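Local coordinates for F-actin-capping protein subunit alpha (PDB 7A0H) that probably binds the barbed ends of actin filaments as an asymmetric homodimer, blocking subunit exchange there without severing the filament, at residues I12-L16 against L27-L31; A19-K23 against A223-F227; N84-A89 against D100-K106; Y127-Y132 against I254-E258; A159-Y163 against L173-I177. One frame throughout, in Å; residues are numbered along the deposited sequence.

Contact 1 of 5, residues I12-L16 against L27-L31; sequences IRHVL and LISNL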
# COMPACT_ATOMS: atom_id res chain seq x y z
N ILE A 12 2.04 -17.52 3.64
CA ILE A 12 2.65 -16.70 4.69
C ILE A 12 3.57 -15.66 4.08
O ILE A 12 3.65 -14.52 4.54
CB ILE A 12 3.40 -17.61 5.69
CG1 ILE A 12 2.41 -18.29 6.63
CG2 ILE A 12 4.42 -16.77 6.46
CD1 ILE A 12 2.98 -19.40 7.47
N ARG A 13 4.31 -16.06 3.05
CA ARG A 13 5.17 -15.13 2.32
C ARG A 13 4.34 -14.07 1.62
O ARG A 13 4.65 -12.88 1.70
CB ARG A 13 6.03 -15.92 1.34
CG ARG A 13 6.99 -15.13 0.52
CD ARG A 13 8.10 -16.00 0.04
NE ARG A 13 9.07 -16.17 1.11
CZ ARG A 13 10.01 -17.12 1.12
NH1 ARG A 13 10.08 -17.99 0.13
NH2 ARG A 13 10.86 -17.18 2.14
N HIS A 14 3.28 -14.47 0.93
CA HIS A 14 2.50 -13.48 0.21
C HIS A 14 1.89 -12.45 1.14
O HIS A 14 1.89 -11.26 0.84
CB HIS A 14 1.43 -14.18 -0.62
CG HIS A 14 0.67 -13.26 -1.52
ND1 HIS A 14 -0.70 -13.18 -1.50
CD2 HIS A 14 1.09 -12.36 -2.44
CE1 HIS A 14 -1.10 -12.28 -2.39
NE2 HIS A 14 -0.03 -11.77 -2.97
N VAL A 15 1.40 -12.87 2.30
CA VAL A 15 0.75 -11.91 3.19
C VAL A 15 1.77 -10.99 3.84
O VAL A 15 1.51 -9.80 4.02
CB VAL A 15 -0.11 -12.62 4.25
CG1 VAL A 15 -1.31 -13.26 3.58
CG2 VAL A 15 0.69 -13.63 5.03
N LEU A 16 2.92 -11.52 4.23
CA LEU A 16 3.92 -10.63 4.85
C LEU A 16 4.61 -9.77 3.81
O LEU A 16 5.09 -8.69 4.14
CB LEU A 16 4.95 -11.44 5.63
CG LEU A 16 4.44 -12.43 6.69
CD1 LEU A 16 5.56 -13.04 7.49
CD2 LEU A 16 3.50 -11.75 7.68
N LEU A 27 -0.15 -9.18 11.96
CA LEU A 27 -0.33 -10.27 11.00
C LEU A 27 0.38 -11.55 11.46
O LEU A 27 -0.17 -12.65 11.34
CB LEU A 27 0.15 -9.85 9.62
CG LEU A 27 -0.07 -10.96 8.58
CD1 LEU A 27 -1.53 -11.39 8.55
CD2 LEU A 27 0.39 -10.49 7.20
N ILE A 28 1.62 -11.42 11.96
CA ILE A 28 2.37 -12.56 12.45
C ILE A 28 1.60 -13.26 13.56
O ILE A 28 1.38 -14.48 13.53
CB ILE A 28 3.76 -12.13 12.95
CG1 ILE A 28 4.59 -11.50 11.84
CG2 ILE A 28 4.41 -13.33 13.68
CD1 ILE A 28 4.52 -12.22 10.52
N SER A 29 1.20 -12.49 14.59
CA SER A 29 0.43 -13.01 15.70
C SER A 29 -0.76 -13.84 15.24
O SER A 29 -1.07 -14.88 15.85
CB SER A 29 -0.05 -11.87 16.60
OG SER A 29 -1.00 -12.33 17.53
N ASN A 30 -1.47 -13.40 14.20
CA ASN A 30 -2.61 -14.16 13.74
C ASN A 30 -2.15 -15.45 13.07
O ASN A 30 -2.86 -16.46 13.11
CB ASN A 30 -3.46 -13.36 12.73
CG ASN A 30 -4.33 -12.29 13.38
OD1 ASN A 30 -4.58 -12.31 14.58
ND2 ASN A 30 -4.81 -11.35 12.57
N LEU A 31 -0.98 -15.42 12.45
CA LEU A 31 -0.44 -16.60 11.78
C LEU A 31 -0.02 -17.66 12.79
O LEU A 31 -0.19 -18.87 12.56
CB LEU A 31 0.73 -16.18 10.88
CG LEU A 31 0.39 -15.41 9.59
CD1 LEU A 31 1.67 -14.98 8.82
CD2 LEU A 31 -0.55 -16.20 8.67

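Contact 2 of 5, residues A19-K23 against A223-F227; sequences APPGK and ANINF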
# COMPACT_ATOMS: atom_id res chain seq x y z
N ALA A 19 1.91 -6.85 3.18
CA ALA A 19 1.45 -6.10 4.33
C ALA A 19 2.28 -4.84 4.56
O ALA A 19 3.51 -4.88 4.47
CB ALA A 19 1.50 -7.02 5.55
N PRO A 20 1.66 -3.71 4.90
CA PRO A 20 2.43 -2.50 5.27
C PRO A 20 3.12 -2.69 6.61
O PRO A 20 2.69 -3.52 7.42
CB PRO A 20 1.37 -1.39 5.33
CG PRO A 20 0.08 -2.13 5.66
CD PRO A 20 0.20 -3.46 4.97
N PRO A 21 4.21 -1.96 6.89
CA PRO A 21 5.00 -2.28 8.08
C PRO A 21 4.14 -2.34 9.32
O PRO A 21 4.29 -3.24 10.14
CB PRO A 21 6.01 -1.13 8.17
CG PRO A 21 6.09 -0.54 6.82
CD PRO A 21 4.74 -0.78 6.17
N GLY A 22 3.22 -1.40 9.46
CA GLY A 22 2.44 -1.28 10.67
C GLY A 22 1.50 -2.44 10.98
O GLY A 22 0.95 -2.46 12.07
N LYS A 23 1.22 -3.32 10.02
CA LYS A 23 0.34 -4.47 10.23
C LYS A 23 1.10 -5.78 10.37
O LYS A 23 0.49 -6.83 10.54
CB LYS A 23 -0.68 -4.59 9.09
CG LYS A 23 -1.67 -3.45 8.99
CD LYS A 23 -2.57 -3.61 7.75
CE LYS A 23 -3.75 -2.64 7.73
NZ LYS A 23 -4.53 -2.77 6.45
N ALA A 223 -4.34 5.29 8.85
CA ALA A 223 -4.09 4.00 8.24
C ALA A 223 -2.60 3.69 8.22
O ALA A 223 -1.75 4.58 8.04
CB ALA A 223 -4.61 3.88 6.81
N ASN A 224 -2.29 2.42 8.33
CA ASN A 224 -0.95 1.95 8.06
C ASN A 224 -0.76 1.92 6.55
O ASN A 224 -1.52 1.25 5.85
CB ASN A 224 -0.70 0.56 8.65
CG ASN A 224 -0.77 0.55 10.15
OD1 ASN A 224 0.12 1.07 10.82
ND2 ASN A 224 -1.79 -0.06 10.70
N ILE A 225 0.16 2.71 6.04
CA ILE A 225 0.50 2.59 4.63
C ILE A 225 1.99 2.32 4.44
O ILE A 225 2.70 1.95 5.39
CB ILE A 225 0.06 3.85 3.87
CG1 ILE A 225 0.87 5.09 4.33
CG2 ILE A 225 -1.43 4.07 4.05
CD1 ILE A 225 0.72 6.30 3.35
N ASN A 226 2.49 2.54 3.22
CA ASN A 226 3.87 2.17 2.89
C ASN A 226 4.26 2.94 1.65
O ASN A 226 4.56 2.34 0.61
CB ASN A 226 3.96 0.66 2.71
CG ASN A 226 5.38 0.12 2.71
OD1 ASN A 226 6.37 0.74 3.19
ND2 ASN A 226 5.48 -1.09 2.19
N PHE A 227 4.25 4.27 1.76
CA PHE A 227 4.51 5.16 0.64
C PHE A 227 6.01 5.52 0.62
O PHE A 227 6.52 6.24 1.47
CB PHE A 227 3.64 6.40 0.79
CG PHE A 227 3.94 7.46 -0.23
CD1 PHE A 227 4.34 8.71 0.16
CD2 PHE A 227 3.76 7.19 -1.57
CE1 PHE A 227 4.61 9.67 -0.77
CE2 PHE A 227 3.97 8.14 -2.51
CZ PHE A 227 4.43 9.39 -2.11
O HOH W 1 2.20 0.83 7.88

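Contact 3 of 5, residues N84-A89 against D100-K106; sequences NLKILA and DTTPLTK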
# COMPACT_ATOMS: atom_id res chain seq x y z
N ASN A 84 30.93 0.78 17.41
CA ASN A 84 31.56 1.57 18.45
C ASN A 84 31.72 0.84 19.75
O ASN A 84 32.75 1.02 20.41
CB ASN A 84 30.82 2.87 18.66
CG ASN A 84 31.09 3.83 17.51
OD1 ASN A 84 31.94 3.55 16.61
ND2 ASN A 84 30.29 4.86 17.43
N LEU A 85 30.71 0.07 20.21
CA LEU A 85 30.90 -0.67 21.45
C LEU A 85 31.75 -1.92 21.29
O LEU A 85 32.20 -2.46 22.31
CB LEU A 85 29.53 -1.05 22.08
CG LEU A 85 28.71 0.18 22.46
CD1 LEU A 85 27.28 -0.10 22.73
CD2 LEU A 85 29.31 0.79 23.69
N LYS A 86 31.94 -2.42 20.07
CA LYS A 86 32.73 -3.64 19.88
C LYS A 86 32.04 -4.81 20.56
O LYS A 86 32.57 -5.46 21.47
CB LYS A 86 34.14 -3.42 20.42
CG LYS A 86 34.96 -2.32 19.65
CD LYS A 86 35.06 -2.71 18.15
CE LYS A 86 36.07 -1.86 17.35
NZ LYS A 86 35.65 -0.45 17.11
N ILE A 87 30.85 -5.09 20.08
CA ILE A 87 29.90 -6.02 20.68
C ILE A 87 29.17 -6.66 19.52
O ILE A 87 28.83 -5.96 18.55
CB ILE A 87 28.95 -5.26 21.62
CG1 ILE A 87 29.43 -5.40 23.05
CG2 ILE A 87 27.51 -5.65 21.35
CD1 ILE A 87 28.68 -4.41 23.95
N LEU A 88 29.04 -7.99 19.55
CA LEU A 88 28.13 -8.71 18.68
C LEU A 88 26.89 -8.98 19.50
O LEU A 88 26.99 -9.53 20.61
CB LEU A 88 28.71 -10.04 18.20
CG LEU A 88 30.11 -9.95 17.56
CD1 LEU A 88 30.74 -11.35 17.35
CD2 LEU A 88 30.06 -9.23 16.23
N ALA A 89 25.75 -8.60 18.97
CA ALA A 89 24.48 -8.69 19.67
C ALA A 89 23.68 -9.78 19.00
O ALA A 89 23.55 -9.83 17.75
CB ALA A 89 23.71 -7.37 19.65
N ASP A 100 21.32 -11.41 23.81
CA ASP A 100 22.64 -11.78 24.33
C ASP A 100 23.66 -10.86 23.65
O ASP A 100 23.41 -10.29 22.59
CB ASP A 100 22.87 -13.30 24.08
CG ASP A 100 24.06 -13.86 24.80
OD1 ASP A 100 24.29 -13.55 26.02
OD2 ASP A 100 24.71 -14.72 24.14
N THR A 101 24.79 -10.68 24.29
CA THR A 101 25.84 -9.89 23.66
C THR A 101 27.16 -10.57 23.91
O THR A 101 27.37 -11.15 24.99
CB THR A 101 25.90 -8.48 24.17
OG1 THR A 101 26.10 -8.54 25.57
CG2 THR A 101 24.63 -7.74 23.90
N THR A 102 28.01 -10.53 22.90
CA THR A 102 29.35 -11.14 22.98
C THR A 102 30.34 -10.02 22.65
O THR A 102 30.41 -9.57 21.50
CB THR A 102 29.51 -12.26 21.94
OG1 THR A 102 28.39 -13.14 21.99
CG2 THR A 102 30.86 -12.96 22.17
N PRO A 103 31.10 -9.58 23.64
CA PRO A 103 32.04 -8.48 23.45
C PRO A 103 33.27 -8.86 22.63
O PRO A 103 33.85 -9.93 22.79
CB PRO A 103 32.44 -8.13 24.89
CG PRO A 103 32.27 -9.47 25.63
CD PRO A 103 31.10 -10.14 25.02
N LEU A 104 33.73 -7.95 21.83
CA LEU A 104 35.01 -8.21 21.17
C LEU A 104 36.11 -7.71 22.08
O LEU A 104 35.93 -6.78 22.86
CB LEU A 104 35.06 -7.49 19.82
CG LEU A 104 33.88 -7.88 18.91
CD1 LEU A 104 34.07 -7.05 17.73
CD2 LEU A 104 33.83 -9.37 18.52
N THR A 105 37.25 -8.38 22.00
CA THR A 105 38.41 -7.98 22.78
C THR A 105 38.92 -6.68 22.18
O THR A 105 39.00 -6.56 20.95
CB THR A 105 39.48 -9.07 22.76
OG1 THR A 105 38.89 -10.35 23.03
CG2 THR A 105 40.53 -8.79 23.81
N LYS A 106 39.22 -5.71 23.02
CA LYS A 106 39.64 -4.40 22.55
C LYS A 106 41.12 -4.41 22.19
O LYS A 106 41.92 -5.14 22.78
CB LYS A 106 39.40 -3.34 23.62
CG LYS A 106 38.01 -3.33 24.22
CD LYS A 106 37.02 -2.64 23.32
CE LYS A 106 35.78 -2.16 24.09
NZ LYS A 106 34.92 -1.34 23.18
O HOH W 2 33.75 -5.00 23.72

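Contact 4 of 5, residues Y127-Y132 against I254-E258; sequences YVDIYY and IRECE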
# COMPACT_ATOMS: atom_id res chain seq x y z
N TYR A 127 27.56 15.71 12.24
CA TYR A 127 26.70 16.16 11.18
C TYR A 127 25.25 16.10 11.63
O TYR A 127 24.47 17.06 11.46
CB TYR A 127 26.98 15.27 9.98
CG TYR A 127 25.89 15.37 8.93
CD1 TYR A 127 25.74 16.50 8.22
CD2 TYR A 127 24.97 14.27 8.66
CE1 TYR A 127 24.78 16.63 7.22
CE2 TYR A 127 24.04 14.36 7.68
CZ TYR A 127 23.90 15.60 6.97
OH TYR A 127 22.89 15.76 6.06
N VAL A 128 24.85 14.96 12.21
CA VAL A 128 23.48 14.81 12.70
C VAL A 128 23.21 15.83 13.78
O VAL A 128 22.16 16.47 13.84
CB VAL A 128 23.29 13.36 13.24
CG1 VAL A 128 22.02 13.24 14.03
CG2 VAL A 128 23.38 12.40 12.08
N ASP A 129 24.16 16.00 14.67
CA ASP A 129 24.01 16.95 15.75
C ASP A 129 23.79 18.35 15.21
O ASP A 129 22.98 19.15 15.74
CB ASP A 129 25.31 16.91 16.58
CG ASP A 129 25.30 17.85 17.73
OD1 ASP A 129 24.27 17.91 18.44
OD2 ASP A 129 26.34 18.49 17.97
N ILE A 130 24.53 18.72 14.17
CA ILE A 130 24.41 20.10 13.72
C ILE A 130 23.14 20.32 12.91
O ILE A 130 22.53 21.37 13.00
CB ILE A 130 25.66 20.48 12.91
CG1 ILE A 130 26.87 20.53 13.84
CG2 ILE A 130 25.50 21.86 12.27
CD1 ILE A 130 28.24 20.69 13.10
N TYR A 131 22.75 19.37 12.07
CA TYR A 131 21.76 19.61 11.02
C TYR A 131 20.37 18.95 11.19
O TYR A 131 19.42 19.43 10.55
CB TYR A 131 22.32 19.12 9.68
CG TYR A 131 23.45 19.94 9.29
CD1 TYR A 131 23.25 21.23 8.88
CD2 TYR A 131 24.71 19.45 9.29
CE1 TYR A 131 24.29 22.03 8.53
CE2 TYR A 131 25.71 20.20 8.94
CZ TYR A 131 25.52 21.50 8.55
OH TYR A 131 26.60 22.28 8.18
N TYR A 132 20.23 17.87 11.97
CA TYR A 132 18.93 17.22 12.24
C TYR A 132 18.17 17.96 13.35
O TYR A 132 18.73 18.35 14.38
CB TYR A 132 19.13 15.72 12.65
CG TYR A 132 19.44 14.80 11.47
CD1 TYR A 132 18.93 13.50 11.38
CD2 TYR A 132 20.21 15.27 10.43
CE1 TYR A 132 19.16 12.72 10.24
CE2 TYR A 132 20.48 14.51 9.33
CZ TYR A 132 19.96 13.21 9.22
OH TYR A 132 20.22 12.48 8.02
N ILE A 254 27.40 13.84 1.67
CA ILE A 254 26.18 13.42 2.33
C ILE A 254 25.34 14.63 2.69
O ILE A 254 24.11 14.64 2.48
CB ILE A 254 26.51 12.55 3.57
CG1 ILE A 254 26.99 11.16 3.13
CG2 ILE A 254 25.32 12.39 4.46
CD1 ILE A 254 27.76 10.47 4.22
N ARG A 255 25.98 15.69 3.24
CA ARG A 255 25.24 16.91 3.58
C ARG A 255 24.48 17.45 2.36
O ARG A 255 23.29 17.79 2.43
CB ARG A 255 26.20 17.97 4.16
CG ARG A 255 25.57 19.38 4.37
CD ARG A 255 26.51 20.36 5.12
NE ARG A 255 27.82 20.46 4.45
CZ ARG A 255 28.93 20.85 5.05
NH1 ARG A 255 28.89 21.22 6.35
NH2 ARG A 255 30.04 20.86 4.34
N GLU A 256 25.13 17.44 1.21
CA GLU A 256 24.53 17.99 0.00
C GLU A 256 23.47 17.07 -0.57
O GLU A 256 22.43 17.53 -1.08
CB GLU A 256 25.65 18.19 -1.03
CG GLU A 256 25.27 19.00 -2.22
CD GLU A 256 26.15 18.71 -3.45
OE1 GLU A 256 27.01 17.78 -3.39
OE2 GLU A 256 25.92 19.38 -4.50
N CYS A 257 23.76 15.78 -0.63
CA CYS A 257 22.73 14.85 -1.13
C CYS A 257 21.46 14.86 -0.27
O CYS A 257 20.34 14.84 -0.80
CB CYS A 257 23.37 13.48 -1.24
SG CYS A 257 24.65 13.43 -2.56
N GLU A 258 21.59 15.07 1.03
CA GLU A 258 20.38 15.08 1.86
C GLU A 258 19.63 16.37 1.62
O GLU A 258 18.39 16.38 1.59
CB GLU A 258 20.75 14.85 3.32
CG GLU A 258 21.29 13.30 3.58
CD GLU A 258 21.28 12.87 5.04
OE1 GLU A 258 21.17 13.74 5.90
OE2 GLU A 258 21.43 11.71 5.35
O HOH W 3 22.15 18.30 4.92

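Contact 5 of 5, residues A159-Y163 against L173-I177; sequences ASSVY and LFLLI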
# COMPACT_ATOMS: atom_id res chain seq x y z
N ALA A 159 19.47 7.06 14.89
CA ALA A 159 20.70 6.31 15.10
C ALA A 159 21.58 6.46 13.88
O ALA A 159 21.07 6.66 12.75
CB ALA A 159 20.39 4.82 15.44
N SER A 160 22.89 6.40 14.12
CA SER A 160 23.87 6.46 13.04
C SER A 160 25.05 5.59 13.44
O SER A 160 25.41 5.51 14.62
CB SER A 160 24.42 7.90 12.80
OG SER A 160 24.96 8.46 14.05
N SER A 161 25.78 5.10 12.42
CA SER A 161 26.82 4.14 12.73
C SER A 161 27.76 4.12 11.57
O SER A 161 27.32 4.37 10.46
CB SER A 161 26.20 2.71 12.93
OG SER A 161 27.25 1.83 13.20
N VAL A 162 29.02 3.75 11.78
CA VAL A 162 29.89 3.49 10.63
C VAL A 162 30.53 2.12 10.81
O VAL A 162 31.09 1.81 11.88
CB VAL A 162 30.98 4.58 10.43
CG1 VAL A 162 31.72 4.26 9.15
CG2 VAL A 162 30.39 6.07 10.18
N TYR A 163 30.51 1.32 9.72
CA TYR A 163 31.03 -0.05 9.71
C TYR A 163 32.21 -0.20 8.76
O TYR A 163 32.19 0.34 7.65
CB TYR A 163 29.93 -1.12 9.25
CG TYR A 163 28.64 -1.04 10.01
CD1 TYR A 163 28.43 -1.83 11.16
CD2 TYR A 163 27.68 -0.14 9.64
CE1 TYR A 163 27.27 -1.71 11.92
CE2 TYR A 163 26.48 -0.04 10.36
CZ TYR A 163 26.26 -0.81 11.48
OH TYR A 163 25.08 -0.68 12.21
N LEU A 173 33.92 1.26 3.74
CA LEU A 173 33.22 1.89 4.83
C LEU A 173 31.76 2.09 4.44
O LEU A 173 31.45 2.57 3.33
CB LEU A 173 33.87 3.20 5.19
CG LEU A 173 35.26 3.27 5.82
CD1 LEU A 173 35.70 4.76 5.55
CD2 LEU A 173 35.28 2.98 7.26
N PHE A 174 30.90 1.80 5.38
CA PHE A 174 29.48 1.89 5.19
C PHE A 174 28.99 2.79 6.28
O PHE A 174 29.22 2.51 7.46
CB PHE A 174 28.84 0.54 5.28
CG PHE A 174 27.33 0.54 4.98
CD1 PHE A 174 26.90 0.72 3.68
CD2 PHE A 174 26.39 0.38 5.99
CE1 PHE A 174 25.53 0.70 3.37
CE2 PHE A 174 24.99 0.34 5.70
CZ PHE A 174 24.57 0.48 4.40
N LEU A 175 28.39 3.92 5.86
CA LEU A 175 27.96 4.99 6.76
C LEU A 175 26.47 5.02 6.67
O LEU A 175 25.92 5.00 5.54
CB LEU A 175 28.51 6.39 6.36
CG LEU A 175 30.02 6.68 6.34
CD1 LEU A 175 30.57 6.21 5.02
CD2 LEU A 175 30.41 8.16 6.63
N LEU A 176 25.82 5.17 7.82
CA LEU A 176 24.37 4.97 7.89
C LEU A 176 23.72 5.85 8.95
O LEU A 176 24.17 5.93 10.13
CB LEU A 176 24.07 3.50 8.24
CG LEU A 176 22.60 3.02 8.43
CD1 LEU A 176 21.84 3.11 7.11
CD2 LEU A 176 22.64 1.51 8.93
N ILE A 177 22.65 6.52 8.50
CA ILE A 177 21.82 7.33 9.39
C ILE A 177 20.37 6.80 9.37
O ILE A 177 19.80 6.61 8.29
CB ILE A 177 21.80 8.82 9.00
CG1 ILE A 177 23.21 9.40 8.92
CG2 ILE A 177 20.97 9.61 10.06
CD1 ILE A 177 23.24 10.97 8.30

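Contact 1 of 5, residues I12-L16 against L27-L31
Ile-12 and Leu-16, like Leu-27 and Leu-31 facing them, are tied by i-to-i+4 helical bonds, Leu-16 N to Ile-12 O and Leu-31 N to Leu-27 O, both 3.1 Å. The case illustrates how two helices of an antiparallel hairpin can meet through apolar side chains, with no hydrogen bond between these segments. Helices 3-18 and 21-35 run at 158° to each other over these segments, their local axes 11.2 Å apart, a wide spacing filled by branched side chains.

Leu-16, Leu-31 and Leu-27 bury the most surface. Leu-27 points its CB toward the other helix and has its CG swung away from its own amide nitrogen (chi1 -179°); it passes Val-15 at about a right angle, its CD2 lying 3.7 Å from Val-15 CB. The same methyl meets Leu-16 CD2, and Ile-28 reaches over Leu-16 crosswise with its CD1, but the modelled separations of Leu-16 CD2 from both are doubtfully short.

One turn on, Leu-31 is the partner of Ile-12: the two slide past each other in opposite senses, while Val-15 and Leu-31 come tip to tip. Helix 39-55 covers the hairpin from another side, with Phe-44 against Ile-12 and Ile-48 against Leu-16, as in the N-terminal three-helix stalk of capping proteins. The second subunit joins in, its Leu-27 packing on His-14 and its Phe-11 on Asn-30. Leu-31 CD1 sits within this cluster, 4.0 Å from Ile-12 CG1 and 4.1 Å from Val-15 CG2.

Contact 2 of 5, residues A19-K23 against A223-F227
Asn-224 is the side chain most covered here, and it works by lying against backbone. Its CG stands beside its own amide nitrogen (chi1 -65°), which lays the carboxamide along Gly-22: OD1 comes to 3.3 Å from Gly-22 CA, and ND2 to 3.8 Å from Lys-23 CG. Pro-20 crosses Asn-224 at about a right angle, nearer the base of the side chain, its CG 4.1 Å from Asn-224 CB, while Pro-20 CB rests on the carbonyl of Ile-225. Asn-226 continues the surface two residues further along the strand, offering its amide carbon CG to Pro-21 CD at 3.6 Å.

The example shows a helical hairpin set on the rim of a sheet. Strand 223-238 is the last of five antiparallel strands within this chain, and Pro-20 lies in the turn between helices 3-18 and 21-35, with Pro-21 next to it. The strand meets the second subunit here: Asn-226 N bonds to Asp-222 OD2 of that subunit, whose Asn-224 also packs on Pro-20.

No direct hydrogen bond joins the two segments. A water does so instead, accepting from Gly-22 N at 2.9 Å and donating to Ile-225 O at 2.8 Å. The turn is closed on its own side by Lys-23 N bonding to Pro-20 O, 3.0 Å away.

Contact 3 of 5, residues N84-A89 against D100-K106
Leu-88 and Leu-104 meet at about a right angle, Leu-104 CD2 resting 3.9 Å from Leu-88 CD1, on the face of a beta hairpin that also bears Thr-102. Strands 87-92 and 97-103 form this hairpin at the edge of a four-stranded antiparallel sheet, and Leu-79 and Leu-81 of the neighbouring strand extend the apolar patch. Ile-87 is directed to the other face, with Pro-103, Ala-89 and Thr-101; its CG1 lies 4.1 Å from Pro-103 CA, and Phe-62 packs against Ile-87 and Thr-101.

Beneath the side chains, Leu-88 and Thr-102 are a hydrogen-bonded pair. Leu-88 N gives to Thr-102 O at 2.9 Å, and Thr-102 N returns to Leu-88 O at 2.7 Å. Pairing carries past the regular strand, for Leu-104 N bonds to Lys-86 O at 2.8 Å.

Lys-86 has a left-handed backbone and, with Ile-87, faces His-82 in a G1 beta bulge, where the chain turns into the strand. Its bent side chain carries NZ away to a salt bridge with Glu-114 and a bond to Pro-83 O. Lys-106 comes obliquely over the base of Lys-86, the kink at chi2 (-80°) folding its chain back, until Lys-106 NZ donates to Leu-85 O at 3.1 Å from well above that carbonyl's plane.

Contact 4 of 5, residues Y127-Y132 against I254-E258
Two long helices laid on one face of the central sheet meet here: helix 112-131, at its C-terminal end, and helix 243-266, their local axes 45° apart. Buried Glu-258 OE1 links them by taking two tyrosine hydroxyls, Tyr-132 OH at 2.6 Å and Tyr-127 OH at 2.7 Å. The donors arrive differently. Tyr-132 comes on the syn side, a little out of the carboxylate plane, whereas Tyr-127 approaches from above that plane, and OE1 lies at the edge of either ring.

The Tyr-127 torsion sends its ring across to helix 243-266: with CG opposite the amide nitrogen (chi1 164°), its CE1 comes to 3.6 Å from Arg-255 CB and its CE2 lies 4.0 Å from Ile-254 CG2. Its hydroxyl also receives a bond from a water, at 2.9 Å, that donates in addition to Arg-255 O.

This layer of helices over an antiparallel sheet is the core of the capping protein fold, and the sheet itself takes part. Ser-194 holds Glu-258 OE2, and Ile-177 lies beneath both Tyr-127 and Tyr-132. With several hydroxyl partners, the buried carboxylate is probably stabilised as an anion. Leu-286 of the second subunit packs over Tyr-127, Tyr-131 and Glu-258.

Towards the surface, Arg-255 bends at chi3 and offers NH1 to Tyr-131 OH at 3.1 Å, the bond rather bent (147°). The guanidinium stands perpendicular to the Tyr-131 ring, while Ile-130 CG2 covers one face of that ring at 3.6 Å above its plane.

Contact 5 of 5, residues A159-Y163 against L173-I177
Tyr-163 keeps its CG beside its own amide nitrogen (chi1 -52°), whereas Phe-174 swings its CG opposite the nitrogen (chi1 -176°), and with these rotations the paired rings lie side by side pointing the same way. Tyr-163 CD2 sits at the edge of the Phe-174 ring, in its plane, 3.9 Å from Phe-174 CD2. Further out, the Tyr-163 ring edge runs on towards Leu-176, and Ser-161 OG, from the same strand, lies over one face of that ring.

The backbone under these residues is a regular antiparallel hairpin of strands 154-167 and 170-183, the first two of the five-stranded sheet. Tyr-163 and Phe-174 form a hydrogen-bonded pair, Tyr-163 N reaching Phe-174 O at 2.9 Å and Phe-174 N reaching Tyr-163 O at 3.0 Å. Ser-161 and Leu-176 form another: Ser-161 N meets Leu-176 O at 2.9 Å, and Leu-176 N gives back to Ser-161 O at 3.1 Å. A disulfide between Cys-158 and Cys-179, seen in this protein, joins the same strands just beyond.

On the opposite face Val-162 lies alongside Leu-175, its CG2 3.9 Å from Leu-175 CG. Leu-175 is covered by Ile-250 and Leu-251 of helix 243-266, while Ile-69 and Pro-83 pack on the Tyr-163 side. Strand 170-183 also pairs with 187-200, and Lys-125 and Arg-117 take the carbonyls of Ser-160 and Val-162; largely apolar side chains on both faces can then be buried.

Read together, the five contacts show chemistry following position. Contacts 1, 4 and 5 are buried, contact 2 partly so, and contact 3 lies at the surface. Contacts 1 and 2 share helix 21-35 and touch through Leu-27 and Ala-19, yet one is purely apolar and the other uses a water bridge. Contacts 2 and 5 reach one sheet toward opposite edges, at strand 223-238 and at the first two strands respectively. Contact 5 supplies Ile-177, whose CD1 packs beneath the tyrosine-glutamate cluster of contact 4. Contact 3, a hairpin too, is largely exposed, its end tied by a lysine to a backbone carbonyl. Contacts 1, 2 and 4 meet the second subunit; contacts 3 and 5 do not.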